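Local coordinates for G protein alpha subunit (Entamoeba histolytica, PDB 4FID) that binds guanine nucleotides and, as the alpha subunit of a heterotrimeric G protein, probably relays signals from membrane receptors, at residues A[17-22]-A[144-149]; A[237-242]-A[308-313]. All coordinates share one frame; numbering follows the deposited sequence. Where two conformers were deposited one is given.

Interactions 1 and 2 grip opposite ends of the same GDP, with their centres 14 Å apart. Interaction 1 comes first along the chain, joining the start of helix 18-28, which follows strand 6-12, to the loop before strand 152-157; it surrounds the phosphates and ribose. Interaction 2 lies wholly later, pairing the start of helix 238-247, after strand 230-236, with the turn between strand 301-307 and helix 312-332, and it holds the base. The two meet where Ile21 and Thr20 pack on Ala309, and where Arg145 and Lys237 both approach Asp117, the arginine only weakly. Together they supply much of the nucleotide pocket on the Ras-like domain, as in other G-alpha subunits.

Interaction 1 (A[17-22]-A[144-149]); sequences GKSTIA and NRTKTT. With GDP (guanosine-5'-diphosphate), chain C.
Ser19 and Thr148 make the main direct contact, the methyl CG2 of Thr148 lying 3.6 Å from Ser19 OG. Thr148 OG1 sits between the backbone N and the carbonyl carbon (chi1 78°), which leaves both branches of the side chain on the Ser19 side. No hydrogen bond crosses between the segments; the polar link between them runs through GDP. The P-loop supplies the phosphate grip: Ser19 N donates to O3B of GDP at 3.0 Å, and Lys18 NZ, at the end of a chain bent at chi3 and chi4, adds a weak bond to the same oxygen at 3.3 Å. On the alpha-phosphate, Thr20 OG1 binds O1A of GDP at 2.9 Å, reinforced by a weak bond from its own backbone N. From the opposing loop, Arg145 addresses the sugar instead, its NE donating to O3' of GDP at 3.2 Å and 148°, with O4' at the edge of the guanidinium, in its plane.

Further out, Asp167 forms a salt bridge with Lys18 NZ, and Lys23 makes a weak hydrogen bond to Thr146 OG1. Several donors thus converge on the phosphates and probably offset part of their negative charge. Ser19 and Thr148 are both predicted magnesium ligands, so their apposition through a methyl group, with the Thr148 hydroxyl 3.8 Å from O1B of GDP, is consistent with a GDP-bound state in which this switch loop is not engaged on a metal.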
ATOM      1  N   GLY A  17      -0.928   0.980  -2.119  1.00 29.78           N
ATOM      2  CA  GLY A  17       0.388   0.527  -1.721  1.00 21.67           C
ATOM      3  C   GLY A  17       1.405   0.508  -2.855  1.00 27.19           C
ATOM      4  O   GLY A  17       2.445  -0.135  -2.735  1.00 32.47           O
ATOM      5  N   LYS A  18       1.142   1.214  -3.953  1.00 26.47           N
ATOM      6  CA  LYS A  18       2.075   1.159  -5.087  1.00 23.74           C
ATOM      7  C   LYS A  18       3.402   1.834  -4.765  1.00 31.23           C
ATOM      8  O   LYS A  18       4.464   1.442  -5.281  1.00 35.77           O
ATOM      9  CB  LYS A  18       1.434   1.717  -6.363  1.00 21.19           C
ATOM     10  CG  LYS A  18       1.919   3.058  -6.828  1.00 25.52           C
ATOM     11  CD  LYS A  18       1.018   3.586  -7.972  1.00 33.98           C
ATOM     12  CE  LYS A  18       0.554   5.016  -7.708  1.00 35.11           C
ATOM     13  NZ  LYS A  18       1.566   5.770  -6.887  1.00 43.72           N
ATOM     14  N   SER A  19       3.349   2.834  -3.890  1.00 36.63           N
ATOM     15  CA  SER A  19       4.558   3.535  -3.444  1.00 40.72           C
ATOM     16  C   SER A  19       5.396   2.636  -2.529  1.00 34.24           C
ATOM     17  O   SER A  19       6.619   2.680  -2.545  1.00 33.67           O
ATOM     18  CB  SER A  19       4.195   4.868  -2.774  1.00 48.61           C
ATOM     19  OG  SER A  19       4.826   5.020  -1.514  1.00 55.30           O
ATOM     20  N   THR A  20       4.730   1.786  -1.758  1.00 30.35           N
ATOM     21  CA  THR A  20       5.434   0.807  -0.948  1.00 25.11           C
ATOM     22  C   THR A  20       6.127  -0.244  -1.816  1.00 31.18           C
ATOM     23  O   THR A  20       7.235  -0.688  -1.526  1.00 28.77           O
ATOM     24  CB  THR A  20       4.476   0.084  -0.031  1.00 20.33           C
ATOM     25  OG1 THR A  20       3.778   1.041   0.783  1.00 23.81           O
ATOM     26  CG2 THR A  20       5.263  -0.914   0.840  1.00 14.33           C
ATOM     27  N   ILE A  21       5.470  -0.645  -2.893  1.00 32.07           N
ATOM     28  CA  ILE A  21       6.112  -1.551  -3.823  1.00 36.89           C
ATOM     29  C   ILE A  21       7.405  -0.933  -4.391  1.00 37.17           C
ATOM     30  O   ILE A  21       8.415  -1.612  -4.516  1.00 40.32           O
ATOM     31  CB  ILE A  21       5.170  -1.887  -4.979  1.00 37.03           C
ATOM     32  CG1 ILE A  21       3.865  -2.493  -4.448  1.00 34.76           C
ATOM     33  CG2 ILE A  21       5.880  -2.775  -5.994  1.00 30.11           C
ATOM     34  CD1 ILE A  21       4.016  -3.886  -3.921  1.00 36.97           C
ATOM     35  N   ALA A  22       7.354   0.349  -4.746  1.00 31.06           N
ATOM     36  CA  ALA A  22       8.497   1.032  -5.345  1.00 35.61           C
ATOM     37  C   ALA A  22       9.689   1.174  -4.391  1.00 36.40           C
ATOM     38  O   ALA A  22      10.845   1.030  -4.800  1.00 35.52           O
ATOM     39  CB  ALA A  22       8.077   2.391  -5.879  1.00 37.09           C
ATOM     40  N   ASN A 144       5.703   3.271   6.841  1.00 37.69           N
ATOM     41  CA  ASN A 144       5.132   4.577   7.100  1.00 43.67           C
ATOM     42  C   ASN A 144       4.330   5.114   5.937  1.00 51.94           C
ATOM     43  O   ASN A 144       4.649   4.882   4.776  1.00 46.79           O
ATOM     44  CB  ASN A 144       6.180   5.586   7.516  1.00 48.34           C
ATOM     45  CG  ASN A 144       5.561   6.811   8.136  1.00 56.93           C
ATOM     46  OD1 ASN A 144       4.785   6.687   9.083  1.00 58.94           O
ATOM     47  ND2 ASN A 144       5.883   8.006   7.603  1.00 55.73           N
ATOM     48  N   ARG A 145       3.280   5.849   6.267  1.00 68.07           N
ATOM     49  CA  ARG A 145       2.450   6.473   5.258  1.00 79.61           C
ATOM     50  C   ARG A 145       3.091   7.761   4.734  1.00 82.31           C
ATOM     51  O   ARG A 145       3.399   8.668   5.511  1.00 80.52           O
ATOM     52  CB  ARG A 145       1.061   6.734   5.844  1.00 85.77           C
ATOM     53  CG  ARG A 145       0.530   5.536   6.632  1.00 92.05           C
ATOM     54  CD  ARG A 145      -0.976   5.371   6.483  1.00 95.78           C
ATOM     55  NE  ARG A 145      -1.365   4.321   5.540  1.00 96.28           N
ATOM     56  CZ  ARG A 145      -2.608   4.148   5.095  1.00 96.40           C
ATOM     57  NH1 ARG A 145      -3.577   4.959   5.504  1.00 98.52           N
ATOM     58  NH2 ARG A 145      -2.885   3.174   4.234  1.00 94.32           N
ATOM     59  N   THR A 146       3.320   7.826   3.424  1.00 87.63           N
ATOM     60  CA  THR A 146       3.702   9.088   2.783  1.00100.47           C
ATOM     61  C   THR A 146       2.856   9.351   1.545  1.00104.93           C
ATOM     62  O   THR A 146       2.379   8.415   0.899  1.00105.68           O
ATOM     63  CB  THR A 146       5.198   9.146   2.376  1.00 99.16           C
ATOM     64  OG1 THR A 146       5.540   7.974   1.627  1.00102.97           O
ATOM     65  CG2 THR A 146       6.091   9.258   3.596  1.00 96.99           C
ATOM     66  N   LYS A 147       2.674  10.630   1.226  1.00107.70           N
ATOM     67  CA  LYS A 147       1.982  11.035   0.008  1.00107.60           C
ATOM     68  C   LYS A 147       2.981  11.286  -1.112  1.00107.54           C
ATOM     69  O   LYS A 147       3.663  12.308  -1.111  1.00109.18           O
ATOM     70  CB  LYS A 147       1.199  12.323   0.250  1.00110.11           C
ATOM     71  CG  LYS A 147       0.118  12.222   1.297  1.00111.98           C
ATOM     72  CD  LYS A 147      -0.496  13.588   1.550  1.00117.36           C
ATOM     73  CE  LYS A 147      -1.508  13.547   2.682  1.00118.13           C
ATOM     74  NZ  LYS A 147      -1.942  14.916   3.071  1.00119.94           N
ATOM     75  N   THR A 148       3.076  10.369  -2.070  1.00104.73           N
ATOM     76  CA  THR A 148       3.960  10.607  -3.206  1.00104.65           C
ATOM     77  C   THR A 148       3.232  11.375  -4.310  1.00100.25           C
ATOM     78  O   THR A 148       2.627  10.776  -5.201  1.00 91.99           O
ATOM     79  CB  THR A 148       4.631   9.302  -3.760  1.00104.57           C
ATOM     80  OG1 THR A 148       3.710   8.559  -4.569  1.00101.28           O
ATOM     81  CG2 THR A 148       5.158   8.429  -2.620  1.00102.14           C
ATOM     82  N   THR A 149       3.262  12.705  -4.226  1.00102.75           N
ATOM     83  CA  THR A 149       2.797  13.525  -5.336  1.00101.02           C
ATOM     84  C   THR A 149       3.715  13.131  -6.472  1.00 93.41           C
ATOM     85  O   THR A 149       4.935  13.070  -6.309  1.00 91.05           O
ATOM     86  CB  THR A 149       2.842  15.033  -5.044  1.00106.62           C
ATOM     87  OG1 THR A 149       4.199  15.450  -4.845  1.00109.24           O
ATOM     88  CG2 THR A 149       2.011  15.352  -3.803  1.00106.67           C
TER
HETATM   89  PB  GDP C 401       0.392   5.168  -2.840  1.00 69.21           P
HETATM   90  O1B GDP C 401       1.495   6.178  -2.649  1.00 71.41           O
HETATM   91  O2B GDP C 401      -0.917   5.897  -3.037  1.00 70.95           O
HETATM   92  O3B GDP C 401       0.723   4.363  -4.072  1.00 69.23           O
HETATM   93  O3A GDP C 401       0.229   4.176  -1.558  1.00 69.85           O
HETATM   94  PA  GDP C 401       1.332   4.006  -0.372  1.00 98.76           P
HETATM   95  O1A GDP C 401       2.504   3.158  -0.819  1.00 84.66           O
HETATM   96  O2A GDP C 401       1.819   5.354   0.131  1.00103.93           O
HETATM   97  O5' GDP C 401       0.507   3.277   0.816  1.00 81.22           O
HETATM   98  C5' GDP C 401       0.407   3.893   2.104  1.00 81.05           C
HETATM   99  C4' GDP C 401       0.339   2.871   3.248  1.00 79.49           C
HETATM  100  O4' GDP C 401      -0.082   1.573   2.805  1.00 74.85           O
HETATM  101  C3' GDP C 401       1.681   2.693   3.959  1.00 74.05           C
HETATM  102  O3' GDP C 401       1.522   2.958   5.368  1.00 69.13           O
HETATM  103  C2' GDP C 401       2.075   1.246   3.697  1.00 66.45           C
HETATM  104  O2' GDP C 401       2.810   0.688   4.802  1.00 55.38           O
HETATM  105  C1' GDP C 401       0.723   0.574   3.439  1.00 67.15           C
HETATM  106  N9  GDP C 401       0.831  -0.671   2.620  1.00 59.96           N
HETATM  107  C8  GDP C 401       1.135  -0.786   1.309  1.00 48.31           C
HETATM  108  N7  GDP C 401       1.133  -2.090   0.915  1.00 41.40           N
HETATM  109  C5  GDP C 401       0.818  -2.837   1.989  1.00 49.83           C
HETATM  110  C6  GDP C 401       0.646  -4.281   2.293  1.00 54.30           C
HETATM  111  O6  GDP C 401       0.793  -5.149   1.412  1.00 52.59           O
HETATM  112  N1  GDP C 401       0.332  -4.640   3.542  1.00 61.17           N
HETATM  113  C2  GDP C 401       0.152  -3.731   4.522  1.00 63.65           C
HETATM  114  N2  GDP C 401      -0.179  -4.168   5.758  1.00 66.45           N
HETATM  115  N3  GDP C 401       0.289  -2.394   4.325  1.00 60.44           N
HETATM  116  C4  GDP C 401       0.616  -1.899   3.105  1.00 58.43           C

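Interaction 2 (A[237-242]-A[308-313]); sequences KMDLFE and NATDGS. With GDP (guanosine-5'-diphosphate), chain C.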
ATOM      1  N   LYS A 237      -2.066  -5.938  -0.479  1.00 21.27           N
ATOM      2  CA  LYS A 237      -2.610  -5.972   0.878  1.00 20.46           C
ATOM      3  C   LYS A 237      -3.413  -7.231   1.129  1.00 25.08           C
ATOM      4  O   LYS A 237      -4.435  -7.191   1.805  1.00 29.63           O
ATOM      5  CB  LYS A 237      -3.447  -4.724   1.176  1.00 15.78           C
ATOM      6  CG  LYS A 237      -2.662  -3.408   0.931  1.00 23.02           C
ATOM      7  CD  LYS A 237      -3.422  -2.199   1.470  1.00 30.06           C
ATOM      8  CE  LYS A 237      -2.584  -0.934   1.419  1.00 33.92           C
ATOM      9  NZ  LYS A 237      -3.350   0.249   1.889  1.00 37.13           N
HETATM   10  N   MSE A 238      -2.921  -8.346   0.591  1.00 30.17           N
HETATM   11  CA  MSE A 238      -3.578  -9.633   0.776  0.60 32.59           C
HETATM   12  C   MSE A 238      -3.661  -9.995   2.270  1.00 33.53           C
HETATM   13  O   MSE A 238      -4.659 -10.573   2.732  1.00 35.32           O
HETATM   14  CB  MSE A 238      -2.882 -10.731  -0.049  0.60 30.33           C
HETATM   15  CG  MSE A 238      -3.464 -12.139   0.143  0.60 33.09           C
HETATM   16 SE   MSE A 238      -5.178 -12.535  -0.743  0.60 55.60          SE
HETATM   17  CE  MSE A 238      -5.262 -14.462  -0.398  0.60 25.92           C
ATOM     18  N   ASP A 239      -2.643  -9.627   3.030  1.00 32.99           N
ATOM     19  CA  ASP A 239      -2.661  -9.834   4.486  1.00 40.88           C
ATOM     20  C   ASP A 239      -3.842  -9.122   5.159  1.00 40.95           C
ATOM     21  O   ASP A 239      -4.618  -9.752   5.906  1.00 41.63           O
ATOM     22  CB  ASP A 239      -1.314  -9.424   5.142  1.00 35.91           C
ATOM     23  CG  ASP A 239      -0.825  -8.007   4.718  1.00 54.23           C
ATOM     24  OD1 ASP A 239      -1.063  -7.575   3.559  1.00 43.46           O
ATOM     25  OD2 ASP A 239      -0.174  -7.336   5.559  1.00 57.75           O
ATOM     26  N   LEU A 240      -3.980  -7.822   4.868  1.00 33.19           N
ATOM     27  CA  LEU A 240      -5.038  -6.990   5.433  1.00 28.38           C
ATOM     28  C   LEU A 240      -6.389  -7.504   5.005  1.00 33.97           C
ATOM     29  O   LEU A 240      -7.343  -7.498   5.781  1.00 41.62           O
ATOM     30  CB  LEU A 240      -4.875  -5.534   5.002  1.00 27.60           C
ATOM     31  CG  LEU A 240      -3.631  -4.859   5.594  1.00 38.53           C
ATOM     32  CD1 LEU A 240      -3.523  -3.382   5.184  1.00 34.56           C
ATOM     33  CD2 LEU A 240      -3.634  -5.015   7.127  1.00 33.78           C
ATOM     34  N   PHE A 241      -6.461  -7.962   3.764  1.00 29.87           N
ATOM     35  CA  PHE A 241      -7.706  -8.473   3.220  1.00 35.50           C
ATOM     36  C   PHE A 241      -8.190  -9.765   3.921  1.00 34.45           C
ATOM     37  O   PHE A 241      -9.358  -9.874   4.260  1.00 32.66           O
ATOM     38  CB  PHE A 241      -7.543  -8.658   1.711  1.00 37.44           C
ATOM     39  CG  PHE A 241      -8.743  -9.240   1.031  1.00 27.93           C
ATOM     40  CD1 PHE A 241      -9.904  -8.496   0.894  1.00 23.13           C
ATOM     41  CD2 PHE A 241      -8.695 -10.533   0.502  1.00 26.46           C
ATOM     42  CE1 PHE A 241     -11.028  -9.039   0.241  1.00 28.13           C
ATOM     43  CE2 PHE A 241      -9.803 -11.090  -0.141  1.00 30.84           C
ATOM     44  CZ  PHE A 241     -10.975 -10.339  -0.271  1.00 29.26           C
ATOM     45  N   GLU A 242      -7.288 -10.725   4.136  1.00 37.60           N
ATOM     46  CA  GLU A 242      -7.602 -11.976   4.849  1.00 42.38           C
ATOM     47  C   GLU A 242      -8.321 -11.654   6.148  1.00 45.27           C
ATOM     48  O   GLU A 242      -9.407 -12.154   6.423  1.00 47.95           O
ATOM     49  CB  GLU A 242      -6.306 -12.721   5.217  1.00 48.87           C
ATOM     50  CG  GLU A 242      -6.071 -14.069   4.536  1.00 61.74           C
ATOM     51  CD  GLU A 242      -5.664 -15.194   5.517  1.00 70.01           C
ATOM     52  OE1 GLU A 242      -4.672 -15.034   6.275  1.00 63.97           O
ATOM     53  OE2 GLU A 242      -6.346 -16.249   5.521  1.00 73.12           O
ATOM     54  N   ASN A 308       1.790  -8.773  -0.805  1.00 24.92           N
ATOM     55  CA  ASN A 308       1.885  -8.112   0.479  1.00 25.38           C
ATOM     56  C   ASN A 308       3.138  -7.225   0.453  1.00 29.96           C
ATOM     57  O   ASN A 308       4.247  -7.660   0.769  1.00 35.02           O
ATOM     58  CB  ASN A 308       1.869  -9.130   1.627  1.00 35.50           C
ATOM     59  CG  ASN A 308       2.114  -8.487   2.993  1.00 56.17           C
ATOM     60  OD1 ASN A 308       2.140  -7.252   3.127  1.00 60.87           O
ATOM     61  ND2 ASN A 308       2.298  -9.326   4.022  1.00 62.08           N
ATOM     62  N   ALA A 309       2.931  -5.979   0.029  1.00 27.17           N
ATOM     63  CA  ALA A 309       3.998  -4.999  -0.184  1.00 29.94           C
ATOM     64  C   ALA A 309       4.909  -4.694   1.030  1.00 36.53           C
ATOM     65  O   ALA A 309       6.025  -4.208   0.865  1.00 41.27           O
ATOM     66  CB  ALA A 309       3.404  -3.703  -0.742  1.00 23.56           C
ATOM     67  N   THR A 310       4.437  -4.951   2.241  1.00 34.18           N
ATOM     68  CA  THR A 310       5.257  -4.706   3.420  1.00 39.68           C
ATOM     69  C   THR A 310       6.123  -5.916   3.760  1.00 41.86           C
ATOM     70  O   THR A 310       6.789  -5.929   4.788  1.00 49.07           O
ATOM     71  CB  THR A 310       4.403  -4.356   4.643  1.00 44.17           C
ATOM     72  OG1 THR A 310       3.509  -5.439   4.912  1.00 48.16           O
ATOM     73  CG2 THR A 310       3.603  -3.102   4.378  1.00 39.69           C
ATOM     74  N   ASP A 311       6.120  -6.912   2.877  1.00 37.56           N
ATOM     75  CA  ASP A 311       6.880  -8.150   3.047  1.00 41.48           C
ATOM     76  C   ASP A 311       7.932  -8.308   1.939  1.00 40.34           C
ATOM     77  O   ASP A 311       7.623  -8.778   0.838  1.00 38.29           O
ATOM     78  CB  ASP A 311       5.912  -9.333   3.041  1.00 49.00           C
ATOM     79  CG  ASP A 311       6.610 -10.677   3.148  1.00 53.63           C
ATOM     80  OD1 ASP A 311       7.842 -10.740   2.929  1.00 52.18           O
ATOM     81  OD2 ASP A 311       5.910 -11.669   3.446  1.00 56.54           O
ATOM     82  N   GLY A 312       9.166  -7.911   2.241  1.00 41.41           N
ATOM     83  CA  GLY A 312      10.235  -7.846   1.261  1.00 38.91           C
ATOM     84  C   GLY A 312      10.412  -9.150   0.534  1.00 40.90           C
ATOM     85  O   GLY A 312      10.557  -9.193  -0.688  1.00 48.20           O
ATOM     86  N   SER A 313      10.382 -10.220   1.306  1.00 39.77           N
ATOM     87  CA  SER A 313      10.465 -11.567   0.780  1.00 45.44           C
ATOM     88  C   SER A 313       9.383 -11.859  -0.270  1.00 47.21           C
ATOM     89  O   SER A 313       9.685 -12.385  -1.339  1.00 50.71           O
ATOM     90  CB  SER A 313      10.372 -12.561   1.932  1.00 48.05           C
ATOM     91  OG  SER A 313      10.824 -13.828   1.523  1.00 57.86           O
TER
HETATM   92  PB  GDP C 401       0.392   5.168  -2.840  1.00 69.21           P
HETATM   93  O1B GDP C 401       1.495   6.178  -2.649  1.00 71.41           O
HETATM   94  O2B GDP C 401      -0.917   5.897  -3.037  1.00 70.95           O
HETATM   95  O3B GDP C 401       0.723   4.363  -4.072  1.00 69.23           O
HETATM   96  O3A GDP C 401       0.229   4.176  -1.558  1.00 69.85           O
HETATM   97  PA  GDP C 401       1.332   4.006  -0.372  1.00 98.76           P
HETATM   98  O1A GDP C 401       2.504   3.158  -0.819  1.00 84.66           O
HETATM   99  O2A GDP C 401       1.819   5.354   0.131  1.00103.93           O
HETATM  100  O5' GDP C 401       0.507   3.277   0.816  1.00 81.22           O
HETATM  101  C5' GDP C 401       0.407   3.893   2.104  1.00 81.05           C
HETATM  102  C4' GDP C 401       0.339   2.871   3.248  1.00 79.49           C
HETATM  103  O4' GDP C 401      -0.082   1.573   2.805  1.00 74.85           O
HETATM  104  C3' GDP C 401       1.681   2.693   3.959  1.00 74.05           C
HETATM  105  O3' GDP C 401       1.522   2.958   5.368  1.00 69.13           O
HETATM  106  C2' GDP C 401       2.075   1.246   3.697  1.00 66.45           C
HETATM  107  O2' GDP C 401       2.810   0.688   4.802  1.00 55.38           O
HETATM  108  C1' GDP C 401       0.723   0.574   3.439  1.00 67.15           C
HETATM  109  N9  GDP C 401       0.831  -0.671   2.620  1.00 59.96           N
HETATM  110  C8  GDP C 401       1.135  -0.786   1.309  1.00 48.31           C
HETATM  111  N7  GDP C 401       1.133  -2.090   0.915  1.00 41.40           N
HETATM  112  C5  GDP C 401       0.818  -2.837   1.989  1.00 49.83           C
HETATM  113  C6  GDP C 401       0.646  -4.281   2.293  1.00 54.30           C
HETATM  114  O6  GDP C 401       0.793  -5.149   1.412  1.00 52.59           O
HETATM  115  N1  GDP C 401       0.332  -4.640   3.542  1.00 61.17           N
HETATM  116  C2  GDP C 401       0.152  -3.731   4.522  1.00 63.65           C
HETATM  117  N2  GDP C 401      -0.179  -4.168   5.758  1.00 66.45           N
HETATM  118  N3  GDP C 401       0.289  -2.394   4.325  1.00 60.44           N
HETATM  119  C4  GDP C 401       0.616  -1.899   3.105  1.00 58.43           C
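The guanine-recognition site of G proteins is built here from the NKxD motif, Asn236 to Asp239, and the loop after strand 301-307, and the two meet where the Asp239 carboxylate stacks on the Asn308 amide. Their planes are 26° apart, while the side chains themselves run at about a right angle. No hydrogen bond joins the faces: acceptor meets acceptor, Asn308 OD1 lying 3.2 Å from Asp239 OD1, and each finds its donors in other groups.

Asp239 turns its oxygens to the base: OD1 accepts from N1 of GDP at 3.2 Å, and OD2 accepts from N2 of GDP, also at 3.2 Å and at 158°. Asn308 extends with CG opposite the backbone N (chi1 174°), which lays its amide over the carboxylate. There OD1 receives the hydroxyl OG1 of Thr310 at 2.9 Å, the donor tilted from the carbonyl plane, and a weak bond from Thr310 N, so that the side chain braces its own beta turn. In the same turn Ala309 N hydrogen-bonds to Asn236 OD1 and also reaches O6 of GDP in a weak, strongly bent bond.

The guanine is sandwiched: the extended Lys237 lies along one face, with CG 3.7 Å from C5 of GDP, and Thr310 CG2 covers the other, 3.4 Å from N3 of GDP. Beyond the base, Lys237 NZ is tied to Asp117 and to the carbonyl of Glu15.

A carboxylate that accepts from N1 and N2, with the backbone N of Ala309 donating weakly to O6, matches guanine and not adenine, consistent with the guanine selectivity of the NKxD motif.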